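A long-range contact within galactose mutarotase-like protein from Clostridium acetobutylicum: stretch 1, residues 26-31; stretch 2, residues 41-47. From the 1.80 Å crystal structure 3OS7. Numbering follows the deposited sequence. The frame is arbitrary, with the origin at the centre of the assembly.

Stretch 1 (26-31) GGYEAL
Stretch 2 (41-47) VELKDTN

Neighbouring antiparallel strands illustrate a general rule: the backbone ladder and the side-chain packing share one register. Here strands 28-31 and 41-45 run at 173° to one another, their axes approaching to 4.6 Å, with extended phi/psi values such as -139/137 at Glu-29 and -135/164 at Lys-44. Glu-29 faces Lys-44 as a hydrogen-bonded pair (CA to CA 5.4 Å), Glu-29 N donating to Lys-44 O at 2.9 Å and Lys-44 N to Glu-29 O at 2.8 Å. Ala-30 and Leu-43 form the narrow, non-hydrogen-bonded pair, CA to CA 4.4 Å. Leu-31 and Glu-42 follow at 5.1 Å between CA atoms; Leu-31 N donates to Glu-42 O at 3.1 Å, and Val-41 N, where phi/psi turns to -94/-10, reaches Leu-31 O at 3.0 Å. Ala-30 CA also lies 3.1 Å from Glu-42 O, a CA-H...O contact.

Shape differs between the faces. On the face of Ala-30 and Leu-43, the end of the leucine (chi1 t, chi2 p) leans toward the neighbouring strand, its CD1 4.2 Å from Ala-30 CB and 4.1 Å from CD2 of the Tyr-28 ring (chi1 m, chi2 87°). On the face of Glu-29, Leu-31, Glu-42 and Lys-44, the extended Glu-29 (chi1 and chi2 t) runs beside Lys-44 (p, then t throughout); OE2 of Glu-29 stays 4.2 Å from NZ of Lys-44, opposite charges beyond a salt bridge. Leu-31 CD2 packs 3.9 Å from Val-41 CG2.

Beyond the ladder, Gly-27 adopts phi/psi 90/-9, where a CB would jam against the preceding carbonyl. Gly-27 O meets Asp-45 CA in a CA-H...O contact at 3.5 Å, and water 1 donates to both Gly-26 O and Asp-45 OD2 at 2.8 Å.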

# COMPACT_ATOMS: atom_id res chain seq x y z
N GLY A 26 -15.75 -9.50 -13.70
CA GLY A 26 -14.78 -10.35 -14.40
C GLY A 26 -14.24 -11.53 -13.62
O GLY A 26 -13.13 -11.98 -13.87
N GLY A 27 -15.04 -12.07 -12.71
CA GLY A 27 -14.62 -13.19 -11.88
C GLY A 27 -13.94 -12.83 -10.56
O GLY A 27 -13.69 -13.70 -9.73
N TYR A 28 -13.63 -11.55 -10.38
CA TYR A 28 -13.07 -11.06 -9.11
C TYR A 28 -14.17 -10.48 -8.21
O TYR A 28 -15.20 -10.03 -8.69
CB TYR A 28 -12.05 -9.96 -9.35
CG TYR A 28 -10.76 -10.38 -10.04
CD1 TYR A 28 -10.65 -10.42 -11.44
CD2 TYR A 28 -9.63 -10.70 -9.28
CE1 TYR A 28 -9.44 -10.80 -12.06
CE2 TYR A 28 -8.45 -11.09 -9.89
CZ TYR A 28 -8.36 -11.13 -11.28
OH TYR A 28 -7.16 -11.49 -11.85
N GLU A 29 -13.92 -10.49 -6.91
CA GLU A 29 -14.76 -9.84 -5.93
C GLU A 29 -13.87 -9.15 -4.89
O GLU A 29 -12.85 -9.73 -4.46
CB GLU A 29 -15.68 -10.87 -5.27
CG GLU A 29 -16.63 -10.28 -4.24
CD GLU A 29 -17.52 -11.34 -3.62
OE1 GLU A 29 -17.92 -12.28 -4.36
OE2 GLU A 29 -17.79 -11.23 -2.40
N ALA A 30 -14.24 -7.94 -4.51
CA ALA A 30 -13.53 -7.14 -3.52
C ALA A 30 -14.47 -6.62 -2.42
O ALA A 30 -15.70 -6.55 -2.60
CB ALA A 30 -12.81 -5.97 -4.15
N LEU A 31 -13.88 -6.24 -1.31
CA LEU A 31 -14.63 -5.67 -0.18
C LEU A 31 -13.85 -4.47 0.33
O LEU A 31 -12.68 -4.61 0.66
CB LEU A 31 -14.79 -6.72 0.92
CG LEU A 31 -15.48 -6.26 2.21
CD1 LEU A 31 -16.88 -5.73 1.91
CD2 LEU A 31 -15.48 -7.43 3.20
N VAL A 41 -10.04 -4.83 1.99
CA VAL A 41 -9.60 -5.92 2.85
C VAL A 41 -9.71 -7.29 2.24
O VAL A 41 -9.17 -8.26 2.78
CB VAL A 41 -10.35 -5.92 4.20
CG1 VAL A 41 -10.04 -4.65 4.96
CG2 VAL A 41 -11.88 -6.16 4.05
N GLU A 42 -10.38 -7.38 1.10
CA GLU A 42 -10.50 -8.63 0.38
C GLU A 42 -10.47 -8.41 -1.13
O GLU A 42 -11.09 -7.49 -1.61
CB GLU A 42 -11.81 -9.33 0.77
CG GLU A 42 -11.79 -10.79 0.39
CD GLU A 42 -12.99 -11.54 0.93
OE1 GLU A 42 -14.11 -11.08 0.67
OE2 GLU A 42 -12.78 -12.58 1.61
N LEU A 43 -9.71 -9.24 -1.84
CA LEU A 43 -9.72 -9.30 -3.30
C LEU A 43 -9.53 -10.77 -3.67
O LEU A 43 -8.48 -11.36 -3.38
CB LEU A 43 -8.60 -8.50 -3.91
CG LEU A 43 -8.51 -8.60 -5.45
CD1 LEU A 43 -9.78 -8.01 -6.14
CD2 LEU A 43 -7.25 -7.94 -5.97
N LYS A 44 -10.57 -11.38 -4.23
CA LYS A 44 -10.49 -12.81 -4.50
C LYS A 44 -11.02 -13.15 -5.87
O LYS A 44 -11.71 -12.35 -6.49
CB LYS A 44 -11.24 -13.59 -3.41
CG LYS A 44 -12.69 -13.24 -3.29
CD LYS A 44 -13.32 -13.84 -2.01
CE LYS A 44 -14.82 -13.69 -2.06
NZ LYS A 44 -15.49 -14.46 -0.98
N ASP A 45 -10.69 -14.35 -6.34
CA ASP A 45 -11.28 -14.94 -7.56
C ASP A 45 -11.79 -16.30 -7.10
O ASP A 45 -11.02 -17.25 -6.99
CB ASP A 45 -10.22 -15.08 -8.67
CG ASP A 45 -10.78 -15.65 -10.02
OD1 ASP A 45 -11.65 -16.53 -10.02
OD2 ASP A 45 -10.32 -15.20 -11.11
N THR A 46 -13.08 -16.38 -6.77
CA THR A 46 -13.59 -17.58 -6.11
C THR A 46 -13.48 -18.82 -7.03
O THR A 46 -13.20 -19.92 -6.54
CB THR A 46 -15.04 -17.39 -5.61
OG1 THR A 46 -15.88 -17.03 -6.70
CG2 THR A 46 -15.10 -16.28 -4.56
N ASN A 47 -13.63 -18.65 -8.34
CA ASN A 47 -13.51 -19.80 -9.26
C ASN A 47 -12.08 -20.34 -9.36
O ASN A 47 -11.90 -21.51 -9.67
CB ASN A 47 -14.03 -19.44 -10.66
CG ASN A 47 -15.55 -19.32 -10.72
OD1 ASN A 47 -16.28 -19.84 -9.86
ND2 ASN A 47 -16.04 -18.62 -11.74
O HOH W 1 -11.27 -13.99 -13.43
O HOH W 2 -14.66 -14.06 -7.08
O HOH W 3 -14.88 -16.32 -9.68